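Putative vitamin-B12 independent methionine synthase family protein (PDB 1YPX) probably acts as a zinc-dependent, cobalamin-independent methyltransferase of the methionine synthase family, transferring a methyl group from a folate to homocysteine. Local coordinates at residues D63-R68 with K134-S139; I41-I46 with F120-E125. One frame throughout, in Å; residues are numbered along the deposited sequence.

Contact 1 (D63-R68 with K134-S139)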
loop_
_atom_site.group_PDB
_atom_site.type_symbol
_atom_site.label_atom_id
_atom_site.label_comp_id
_atom_site.label_asym_id
_atom_site.label_seq_id
_atom_site.Cartn_x
_atom_site.Cartn_y
_atom_site.Cartn_z
ATOM N N ASP A 63 -2.322 10.892 1.458
ATOM C CA ASP A 63 -3.499 11.723 1.540
ATOM C C ASP A 63 -4.508 10.991 2.427
ATOM O O ASP A 63 -5.702 11.290 2.432
ATOM C CB ASP A 63 -4.051 12.055 0.132
ATOM C CG ASP A 63 -4.767 10.889 -0.537
ATOM O OD1 ASP A 63 -4.831 9.776 0.038
ATOM O OD2 ASP A 63 -5.272 11.103 -1.662
ATOM N N GLY A 64 -3.982 10.030 3.186
ATOM C CA GLY A 64 -4.777 9.236 4.110
ATOM C C GLY A 64 -5.922 8.486 3.473
ATOM O O GLY A 64 -6.815 7.997 4.169
ATOM N N GLU A 65 -5.885 8.392 2.146
ATOM C CA GLU A 65 -6.922 7.719 1.364
ATOM C C GLU A 65 -8.282 8.304 1.645
ATOM O O GLU A 65 -9.306 7.645 1.480
ATOM C CB GLU A 65 -6.899 6.214 1.629
ATOM C CG GLU A 65 -5.683 5.547 0.992
ATOM C CD GLU A 65 -5.528 4.085 1.342
ATOM O OE1 GLU A 65 -6.521 3.319 1.226
ATOM O OE2 GLU A 65 -4.394 3.697 1.714
ATOM N N PHE A 66 -8.260 9.578 2.033
ATOM C CA PHE A 66 -9.451 10.359 2.368
ATOM C C PHE A 66 -10.507 10.444 1.271
ATOM O O PHE A 66 -11.695 10.546 1.569
ATOM C CB PHE A 66 -9.022 11.772 2.770
ATOM C CG PHE A 66 -8.640 11.896 4.213
ATOM C CD1 PHE A 66 -8.052 10.829 4.882
ATOM C CD2 PHE A 66 -8.892 13.069 4.916
ATOM C CE1 PHE A 66 -7.727 10.926 6.228
ATOM C CE2 PHE A 66 -8.570 13.178 6.262
ATOM C CZ PHE A 66 -7.987 12.103 6.923
ATOM N N ARG A 67 -10.086 10.417 0.011
ATOM C CA ARG A 67 -11.039 10.502 -1.085
ATOM C C ARG A 67 -11.597 9.120 -1.363
ATOM O O ARG A 67 -12.455 8.950 -2.227
ATOM C CB ARG A 67 -10.370 11.028 -2.350
ATOM C CG ARG A 67 -9.688 12.370 -2.225
ATOM C CD ARG A 67 -8.949 12.668 -3.527
ATOM N NE ARG A 67 -8.001 13.769 -3.404
ATOM C CZ ARG A 67 -8.345 15.037 -3.203
ATOM N NH1 ARG A 67 -7.402 15.968 -3.104
ATOM N NH2 ARG A 67 -9.625 15.375 -3.106
ATOM N N ARG A 68 -11.097 8.134 -0.620
ATOM C CA ARG A 68 -11.521 6.746 -0.768
ATOM C C ARG A 68 -11.225 6.241 -2.162
ATOM O O ARG A 68 -11.972 6.535 -3.095
ATOM C CB ARG A 68 -13.014 6.597 -0.497
ATOM C CG ARG A 68 -13.421 6.925 0.914
ATOM C CD ARG A 68 -14.756 6.285 1.231
ATOM N NE ARG A 68 -14.639 4.824 1.201
ATOM C CZ ARG A 68 -14.821 4.065 0.124
ATOM N NH1 ARG A 68 -14.668 2.751 0.221
ATOM N NH2 ARG A 68 -15.182 4.618 -1.032
ATOM N N LYS A 134 3.739 9.694 -0.936
ATOM C CA LYS A 134 3.523 8.266 -1.116
ATOM C C LYS A 134 2.108 8.034 -1.661
ATOM O O LYS A 134 1.137 8.590 -1.147
ATOM C CB LYS A 134 3.713 7.542 0.221
ATOM C CG LYS A 134 3.537 6.028 0.165
ATOM C CD LYS A 134 3.884 5.380 1.505
ATOM C CE LYS A 134 3.651 3.876 1.484
ATOM N NZ LYS A 134 4.086 3.220 2.754
ATOM N N GLN A 135 1.996 7.236 -2.714
ATOM C CA GLN A 135 0.699 6.938 -3.315
ATOM C C GLN A 135 0.423 5.436 -3.177
ATOM O O GLN A 135 1.307 4.622 -3.427
ATOM C CB GLN A 135 0.700 7.356 -4.800
ATOM C CG GLN A 135 -0.508 6.895 -5.634
ATOM C CD GLN A 135 -1.817 7.501 -5.170
ATOM O OE1 GLN A 135 -2.078 8.684 -5.363
ATOM N NE2 GLN A 135 -2.651 6.684 -4.561
ATOM N N THR A 136 -0.786 5.071 -2.764
ATOM C CA THR A 136 -1.143 3.665 -2.603
ATOM C C THR A 136 -2.284 3.285 -3.546
ATOM O O THR A 136 -3.263 4.020 -3.675
ATOM C CB THR A 136 -1.637 3.349 -1.137
ATOM O OG1 THR A 136 -2.918 3.965 -0.910
ATOM C CG2 THR A 136 -0.657 3.884 -0.097
ATOM N N ILE A 137 -2.154 2.146 -4.210
ATOM C CA ILE A 137 -3.211 1.661 -5.081
ATOM C C ILE A 137 -3.255 0.172 -4.812
ATOM O O ILE A 137 -2.311 -0.382 -4.250
ATOM C CB ILE A 137 -2.921 1.892 -6.607
ATOM C CG1 ILE A 137 -1.711 1.062 -7.046
ATOM C CG2 ILE A 137 -2.653 3.374 -6.881
ATOM C CD1 ILE A 137 -1.370 1.237 -8.508
ATOM N N PRO A 138 -4.370 -0.490 -5.157
ATOM C CA PRO A 138 -4.419 -1.933 -4.918
ATOM C C PRO A 138 -3.500 -2.625 -5.889
ATOM O O PRO A 138 -3.161 -2.085 -6.948
ATOM C CB PRO A 138 -5.882 -2.292 -5.179
ATOM C CG PRO A 138 -6.346 -1.210 -6.109
ATOM C CD PRO A 138 -5.703 0.020 -5.510
ATOM N N SER A 139 -3.100 -3.825 -5.507
ATOM C CA SER A 139 -2.237 -4.670 -6.303
ATOM C C SER A 139 -3.014 -5.169 -7.517
ATOM O O SER A 139 -4.213 -5.399 -7.441
ATOM C CB SER A 139 -1.798 -5.858 -5.449
ATOM O OG SER A 139 -1.014 -6.770 -6.191
HETATM O O HOH W 1 -2.692 10.570 -3.219
#
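At the C-terminal side of two neighbouring parallel strands of the TIM-barrel-like fold, Glu65 in the loop after strand 60-61 reaches across to Thr136 on the adjoining strand 132-138. The hydroxyl OG1 of Thr136 donates a weak hydrogen bond to Glu65 OE2, 3.0 Å away. Glu65 has its CG beside the backbone N and anti to the carbonyl carbon (chi1 -72°), and its extended chain meets the threonine side chain at about a right angle. The Thr136 side chain lies near, without touching it, a possible, unconfirmed metal site of His237, Cys239 and Cys334.

Two successive turns shape the loop. Asp63 to Phe66 forms a type I' turn, with Gly64 and Glu65 both at positive phi, and Glu65 to Arg68 forms a type I turn. Asp63 OD1 closes an Asx turn by accepting from Glu65 N at 2.7 Å, on the anti side of the carboxylate and 32° out of its plane; this holds the backbone N of Glu65 and so probably helps set where its side chain starts. The other oxygen, Asp63 OD2, takes a weak bond from a water 3.1 Å away, and the same water donates to Gln135 OE1 at 2.9 Å. Trp71 packs against Asp63, Glu65 and Thr136 alike.

The loop thus meets the strand through modest polar links, one direct and one through water, and the hydroxyl donor would probably offset some of the Glu65 charge.

Contact 2 (I41-I46 with F120-E125)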
loop_
_atom_site.group_PDB
_atom_site.type_symbol
_atom_site.label_atom_id
_atom_site.label_comp_id
_atom_site.label_asym_id
_atom_site.label_seq_id
_atom_site.Cartn_x
_atom_site.Cartn_y
_atom_site.Cartn_z
ATOM N N ILE A 41 -13.557 20.431 0.391
ATOM C CA ILE A 41 -13.355 20.054 1.778
ATOM C C ILE A 41 -12.247 18.999 1.871
ATOM O O ILE A 41 -11.317 19.131 2.672
ATOM C CB ILE A 41 -14.649 19.500 2.399
ATOM C CG1 ILE A 41 -15.772 20.526 2.271
ATOM C CG2 ILE A 41 -14.420 19.197 3.879
ATOM C CD1 ILE A 41 -17.164 19.922 2.292
ATOM N N GLU A 42 -12.356 17.954 1.047
ATOM C CA GLU A 42 -11.352 16.901 1.023
ATOM C C GLU A 42 -9.981 17.558 0.904
ATOM O O GLU A 42 -9.038 17.179 1.589
ATOM C CB GLU A 42 -11.548 15.967 -0.175
ATOM C CG GLU A 42 -12.842 15.185 -0.210
ATOM C CD GLU A 42 -12.809 14.090 -1.269
ATOM O OE1 GLU A 42 -12.311 14.359 -2.388
ATOM O OE2 GLU A 42 -13.279 12.959 -0.984
ATOM N N ASN A 43 -9.892 18.551 0.027
ATOM C CA ASN A 43 -8.655 19.270 -0.201
ATOM C C ASN A 43 -8.129 19.942 1.058
ATOM O O ASN A 43 -6.923 19.956 1.310
ATOM C CB ASN A 43 -8.850 20.310 -1.303
ATOM C CG ASN A 43 -8.670 19.722 -2.682
ATOM O OD1 ASN A 43 -8.528 20.443 -3.669
ATOM N ND2 ASN A 43 -8.667 18.398 -2.758
ATOM N N THR A 44 -9.051 20.497 1.838
ATOM C CA THR A 44 -8.742 21.175 3.092
ATOM C C THR A 44 -8.319 20.123 4.108
ATOM O O THR A 44 -7.290 20.250 4.777
ATOM C CB THR A 44 -9.996 21.913 3.625
ATOM O OG1 THR A 44 -10.503 22.778 2.602
ATOM C CG2 THR A 44 -9.670 22.732 4.871
ATOM N N GLU A 45 -9.121 19.073 4.213
ATOM C CA GLU A 45 -8.832 18.000 5.150
ATOM C C GLU A 45 -7.496 17.340 4.872
ATOM O O GLU A 45 -6.685 17.197 5.782
ATOM C CB GLU A 45 -9.952 16.964 5.118
ATOM C CG GLU A 45 -11.257 17.519 5.654
ATOM C CD GLU A 45 -11.068 18.297 6.947
ATOM O OE1 GLU A 45 -10.790 17.659 7.991
ATOM O OE2 GLU A 45 -11.181 19.550 6.916
ATOM N N ILE A 46 -7.274 16.940 3.620
ATOM C CA ILE A 46 -6.023 16.302 3.232
ATOM C C ILE A 46 -4.878 17.216 3.654
ATOM O O ILE A 46 -3.944 16.780 4.330
ATOM C CB ILE A 46 -5.969 16.030 1.694
ATOM C CG1 ILE A 46 -6.996 14.965 1.325
ATOM C CG2 ILE A 46 -4.590 15.543 1.270
ATOM C CD1 ILE A 46 -6.954 14.536 -0.118
ATOM N N PHE A 120 -2.935 12.815 -7.051
ATOM C CA PHE A 120 -1.530 12.737 -6.670
ATOM C C PHE A 120 -0.900 14.125 -6.793
ATOM O O PHE A 120 -0.280 14.625 -5.848
ATOM C CB PHE A 120 -0.760 11.756 -7.539
ATOM C CG PHE A 120 0.687 11.693 -7.190
ATOM C CD1 PHE A 120 1.089 11.151 -5.970
ATOM C CD2 PHE A 120 1.645 12.265 -8.028
ATOM C CE1 PHE A 120 2.420 11.183 -5.582
ATOM C CE2 PHE A 120 2.979 12.306 -7.652
ATOM C CZ PHE A 120 3.374 11.765 -6.422
ATOM N N ILE A 121 -1.067 14.735 -7.964
ATOM C CA ILE A 121 -0.568 16.073 -8.230
ATOM C C ILE A 121 -0.962 16.968 -7.044
ATOM O O ILE A 121 -0.165 17.777 -6.566
ATOM C CB ILE A 121 -1.192 16.637 -9.539
ATOM C CG1 ILE A 121 -0.759 15.799 -10.732
ATOM C CG2 ILE A 121 -0.767 18.068 -9.767
ATOM C CD1 ILE A 121 -1.527 16.126 -11.999
ATOM N N PHE A 122 -2.192 16.822 -6.566
ATOM C CA PHE A 122 -2.636 17.628 -5.434
ATOM C C PHE A 122 -1.810 17.337 -4.196
ATOM O O PHE A 122 -1.313 18.254 -3.549
ATOM C CB PHE A 122 -4.088 17.341 -5.100
ATOM C CG PHE A 122 -4.576 18.093 -3.912
ATOM C CD1 PHE A 122 -4.983 19.411 -4.039
ATOM C CD2 PHE A 122 -4.610 17.492 -2.658
ATOM C CE1 PHE A 122 -5.423 20.124 -2.935
ATOM C CE2 PHE A 122 -5.050 18.200 -1.542
ATOM C CZ PHE A 122 -5.458 19.520 -1.678
ATOM N N LEU A 123 -1.698 16.055 -3.856
ATOM C CA LEU A 123 -0.932 15.626 -2.702
ATOM C C LEU A 123 0.484 16.129 -2.840
ATOM O O LEU A 123 1.002 16.781 -1.946
ATOM C CB LEU A 123 -0.892 14.101 -2.604
ATOM C CG LEU A 123 0.113 13.634 -1.540
ATOM C CD1 LEU A 123 -0.591 13.570 -0.214
ATOM C CD2 LEU A 123 0.740 12.289 -1.887
ATOM N N LYS A 124 1.108 15.805 -3.968
ATOM C CA LYS A 124 2.477 16.209 -4.231
ATOM C C LYS A 124 2.649 17.693 -3.948
ATOM O O LYS A 124 3.656 18.114 -3.380
ATOM C CB LYS A 124 2.834 15.919 -5.681
ATOM C CG LYS A 124 4.182 16.447 -6.095
ATOM C CD LYS A 124 5.152 15.337 -6.276
ATOM C CE LYS A 124 6.477 15.870 -6.751
ATOM N NZ LYS A 124 7.521 14.794 -6.672
ATOM N N GLU A 125 1.660 18.478 -4.347
ATOM C CA GLU A 125 1.684 19.914 -4.134
ATOM C C GLU A 125 1.869 20.250 -2.659
ATOM O O GLU A 125 2.762 21.015 -2.299
ATOM C CB GLU A 125 0.378 20.542 -4.625
ATOM C CG GLU A 125 0.175 21.977 -4.147
ATOM C CD GLU A 125 -1.270 22.280 -3.751
ATOM O OE1 GLU A 125 -1.862 21.484 -2.973
ATOM O OE2 GLU A 125 -1.806 23.328 -4.206
#
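Phe122 projects from helix 116-127 toward helix 35-56 and lays its ring against the amide of Asn43. The two planes are only 19° apart, so the flat groups stack, displaced toward the rim of the ring and not centred on it. Asn43 CB sits 3.5 Å from Phe122 CZ, so the outer end of the ring is the part that faces the asparagine. With CG anti to the backbone N (chi1 177°), the ring of Phe122 extends toward helix 35-56.

Ile46, one turn further along helix 35-56, meets the ring quite differently. Its CG2 methyl comes in at the edge, in the ring plane, 3.9 Å from Phe122 CE2, an apolar contact at the rim. On the face opposite Asn43 the carboxylate of Glu125, from the same helix as Phe122, brings OE1 to 3.7 Å above the ring plane, again toward the rim. The phenyl group is therefore bordered by polar groups over both faces and by a methyl at one edge. No hydrogen bond joins the two segments, which come closest at Ile46 and Leu123, 7.8 Å from CA to CA. The backbone of helix 35-56 itself reaches the ring, Asn43 O lying 3.4 Å from Phe122 CZ.

Inward of this pair lie the loop after strand 60-61, whose Asp63 and Arg67 touch Ile46, and strand 132-138, where Ala133 packs against Leu123 and Phe120. On its other flank, helix 35-56 rests Glu42 and Glu45 on Ile21 of helix 19-30.

In the fold
From the N terminus, helix 35-56 supplies the first half of contact 2 and leads into strand 60-61, whose following loop holds the first half of contact 1. Helix 116-127 then returns to close contact 2, and strand 132-138 closes contact 1, so the two closures cross, their segments alternating along the chain. Both strands belong to the parallel sheet, and helix 116-127 lies on the connection between them. The contacts, with centres about 12 Å apart, meet at Arg67: its NH2 forms a salt bridge with Glu42 OE1 at 3.0 Å, and its side chain also packs against Phe122 and Ile46, tying loop 63-68 to both helices.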